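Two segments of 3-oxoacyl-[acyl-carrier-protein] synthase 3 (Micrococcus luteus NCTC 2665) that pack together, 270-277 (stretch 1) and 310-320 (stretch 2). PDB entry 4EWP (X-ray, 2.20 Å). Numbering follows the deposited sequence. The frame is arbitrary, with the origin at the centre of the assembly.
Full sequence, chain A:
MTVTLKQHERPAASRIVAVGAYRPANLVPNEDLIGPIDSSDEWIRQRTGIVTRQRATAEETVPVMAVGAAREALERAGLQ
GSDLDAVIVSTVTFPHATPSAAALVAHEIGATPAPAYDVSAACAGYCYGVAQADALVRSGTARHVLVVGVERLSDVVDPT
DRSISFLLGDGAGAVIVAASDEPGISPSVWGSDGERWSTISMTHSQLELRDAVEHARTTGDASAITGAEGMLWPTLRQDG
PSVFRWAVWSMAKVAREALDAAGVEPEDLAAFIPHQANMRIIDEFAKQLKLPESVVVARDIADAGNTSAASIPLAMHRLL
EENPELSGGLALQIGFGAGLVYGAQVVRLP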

# COMPACT_ATOMS: atom_id res chain seq x y z
N ALA A 270 11.85 27.16 8.89
CA ALA A 270 10.79 27.96 9.49
C ALA A 270 9.99 27.10 10.46
O ALA A 270 9.34 27.61 11.37
N ALA A 271 10.05 25.78 10.28
CA ALA A 271 9.27 24.90 11.12
C ALA A 271 9.85 23.49 11.19
O ALA A 271 10.54 23.04 10.28
N PHE A 272 9.54 22.81 12.29
CA PHE A 272 9.91 21.42 12.49
C PHE A 272 8.62 20.67 12.76
O PHE A 272 7.93 20.94 13.74
N ILE A 273 8.28 19.73 11.88
CA ILE A 273 7.01 19.04 12.00
C ILE A 273 7.22 17.55 12.11
O ILE A 273 7.07 16.83 11.12
N PRO A 274 7.57 17.07 13.30
CA PRO A 274 7.70 15.62 13.40
C PRO A 274 6.31 14.99 13.53
O PRO A 274 5.36 15.63 13.99
N HIS A 275 6.21 13.75 13.09
CA HIS A 275 5.07 12.93 13.43
C HIS A 275 4.73 13.12 14.92
O HIS A 275 5.63 13.11 15.78
N GLN A 276 3.44 13.31 15.22
CA GLN A 276 2.97 13.61 16.57
C GLN A 276 2.82 12.35 17.43
O GLN A 276 1.70 11.94 17.77
N ALA A 277 3.94 11.75 17.80
CA ALA A 277 3.92 10.46 18.48
C ALA A 277 3.65 10.64 19.98
O ALA A 277 2.92 9.85 20.60
N ALA A 310 -1.90 10.59 9.47
CA ALA A 310 -2.56 11.88 9.39
C ALA A 310 -1.74 12.95 10.11
O ALA A 310 -1.92 14.15 9.86
N SER A 311 -0.87 12.53 11.02
CA SER A 311 -0.36 13.48 12.02
C SER A 311 0.40 14.68 11.43
O SER A 311 0.15 15.82 11.82
N ILE A 312 1.30 14.43 10.48
CA ILE A 312 2.12 15.52 9.98
C ILE A 312 1.36 16.55 9.15
O ILE A 312 1.47 17.76 9.39
N PRO A 313 0.57 16.09 8.16
CA PRO A 313 -0.18 17.11 7.40
C PRO A 313 -1.19 17.85 8.28
O PRO A 313 -1.39 19.06 8.07
N LEU A 314 -1.80 17.17 9.24
CA LEU A 314 -2.70 17.85 10.18
C LEU A 314 -1.96 18.96 10.94
O LEU A 314 -2.47 20.08 11.08
N ALA A 315 -0.76 18.65 11.41
CA ALA A 315 0.03 19.61 12.19
C ALA A 315 0.51 20.74 11.29
O ALA A 315 0.56 21.90 11.70
N MET A 316 0.85 20.41 10.05
CA MET A 316 1.29 21.41 9.08
C MET A 316 0.15 22.38 8.82
O MET A 316 0.34 23.61 8.78
N HIS A 317 -1.04 21.81 8.65
CA HIS A 317 -2.25 22.60 8.43
C HIS A 317 -2.49 23.57 9.59
O HIS A 317 -2.81 24.74 9.37
N ARG A 318 -2.34 23.08 10.81
CA ARG A 318 -2.53 23.94 11.97
C ARG A 318 -1.44 25.00 12.07
O ARG A 318 -1.72 26.13 12.44
N LEU A 319 -0.21 24.64 11.73
CA LEU A 319 0.89 25.60 11.76
C LEU A 319 0.60 26.79 10.86
O LEU A 319 0.85 27.94 11.23
N LEU A 320 0.07 26.51 9.67
CA LEU A 320 -0.16 27.55 8.67
C LEU A 320 -1.35 28.43 9.02
O LEU A 320 -1.32 29.64 8.75

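The strand 271-274 runs nearly antiparallel to the helix of stretch 2, at 150° between their directions and 8.1 Å at closest approach, so walking forward along the strand means walking back along the helix. Ala-270 stands out of reach. Ala-271 points its methyl toward the helix, where CB lies 3.7 Å from CD2 of Leu-319; the small alanine lets the leucine, whose chi1 of -125° lies between wells, bring a methyl against it. Phe-272 (chi1 t) points away, in keeping with the alternation usual in a strand.

Ile-273 points toward the helix again and is the centre of the contact, burying more area than any other residue here. In its m, t rotamer the branched side chain spans about two helical turns: CG2 sits 3.9 Å from CG2 of Ile-312 and 3.9 Å from CB of Ala-315, CG1 lies 3.9 Å from CD2 of Leu-319, and CD1 reaches to 4.0 Å from CB of Met-316. The short side chain of Ala-315 leaves the helix surface low where the isoleucine approaches.

Pro-274 points away, but its carbonyl O accepts a hydrogen bond from NE2 of Gln-276 (2.8 Å). Beyond the strand the backbone comes closer to the helix, and CG1 of Ile-312, itself m, t, lies 3.5 Å from N of His-275. The contact here turns polar. His-275, chi1 t, sets off sideways, and its ring presents an edge to Ser-311: ND1 and OG are hydrogen-bonded at 2.8 Å, with either able to donate. A serine suits this spot, since its p rotamer places a small hydroxyl near the ring plane. The same OG is 3.0 Å from N of Gln-276.

Gln-276 folds back in an m, m conformation, which permits its bond to Pro-274, while its aliphatic CB packs 3.9 Å from CB of Ser-311. Ala-277 makes no contact with the helix.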

# COMPACT_ATOMS: atom_id res chain seq x y z
CB ALA A 270 9.87 28.52 8.44
CB ALA A 271 7.81 24.84 10.64
CB PHE A 272 10.88 21.29 13.67
CG PHE A 272 11.14 19.87 14.09
CD1 PHE A 272 11.41 18.90 13.13
CD2 PHE A 272 11.11 19.50 15.43
CE1 PHE A 272 11.65 17.57 13.51
CE2 PHE A 272 11.35 18.20 15.82
CZ PHE A 272 11.62 17.22 14.85
CB ILE A 273 6.08 19.35 10.82
CG1 ILE A 273 6.10 20.85 10.51
CG2 ILE A 273 4.67 18.88 11.15
CD1 ILE A 273 5.41 21.22 9.22
CB PRO A 274 8.50 15.42 14.70
CG PRO A 274 8.13 16.62 15.54
CD PRO A 274 7.93 17.76 14.56
CB HIS A 275 5.45 11.49 13.15
CG HIS A 275 4.61 10.49 13.88
ND1 HIS A 275 3.24 10.46 13.78
CD2 HIS A 275 4.96 9.49 14.72
CE1 HIS A 275 2.78 9.47 14.53
NE2 HIS A 275 3.80 8.88 15.11
CB GLN A 276 1.64 14.36 16.51
CG GLN A 276 1.71 15.72 15.79
CD GLN A 276 2.62 16.72 16.51
OE1 GLN A 276 2.26 17.26 17.56
NE2 GLN A 276 3.80 16.98 15.94
CB ALA A 277 5.24 9.74 18.26
CB ALA A 310 -3.94 11.79 10.01
CB SER A 311 0.46 12.77 13.10
OG SER A 311 1.83 12.68 12.75
CB ILE A 312 3.34 15.00 9.22
CG1 ILE A 312 4.32 14.36 10.21
CG2 ILE A 312 4.02 16.12 8.43
CD1 ILE A 312 5.47 13.59 9.54
CB PRO A 313 -0.88 16.31 6.28
CG PRO A 313 -0.86 14.86 6.75
CD PRO A 313 0.36 14.72 7.64
CB LEU A 314 -3.35 16.87 11.17
CG LEU A 314 -4.56 16.05 10.70
CD1 LEU A 314 -5.02 15.13 11.82
CD2 LEU A 314 -5.71 16.97 10.26
CB ALA A 315 1.21 18.93 12.84
CB MET A 316 1.69 20.75 7.76
CG MET A 316 2.20 21.74 6.74
SD MET A 316 2.36 20.98 5.12
CE MET A 316 3.64 19.76 5.45
CB HIS A 317 -3.44 21.67 8.24
CG HIS A 317 -4.73 22.38 7.92
ND1 HIS A 317 -5.54 22.93 8.90
CD2 HIS A 317 -5.37 22.57 6.74
CE1 HIS A 317 -6.61 23.46 8.33
NE2 HIS A 317 -6.54 23.24 7.02
CB ARG A 318 -2.59 23.13 13.26
CG ARG A 318 -2.76 23.99 14.51
CD ARG A 318 -2.90 23.13 15.75
NE ARG A 318 -3.10 23.92 16.96
CZ ARG A 318 -3.32 23.41 18.16
NH1 ARG A 318 -3.37 22.10 18.33
NH2 ARG A 318 -3.48 24.21 19.21
CB LEU A 319 2.18 24.92 11.33
CG LEU A 319 3.33 25.04 12.31
CD1 LEU A 319 2.82 24.81 13.73
CD2 LEU A 319 4.46 24.08 11.98
CB LEU A 320 -0.34 26.94 7.29
CG LEU A 320 0.98 26.40 6.75
CD1 LEU A 320 0.80 25.39 5.62
CD2 LEU A 320 1.91 27.55 6.36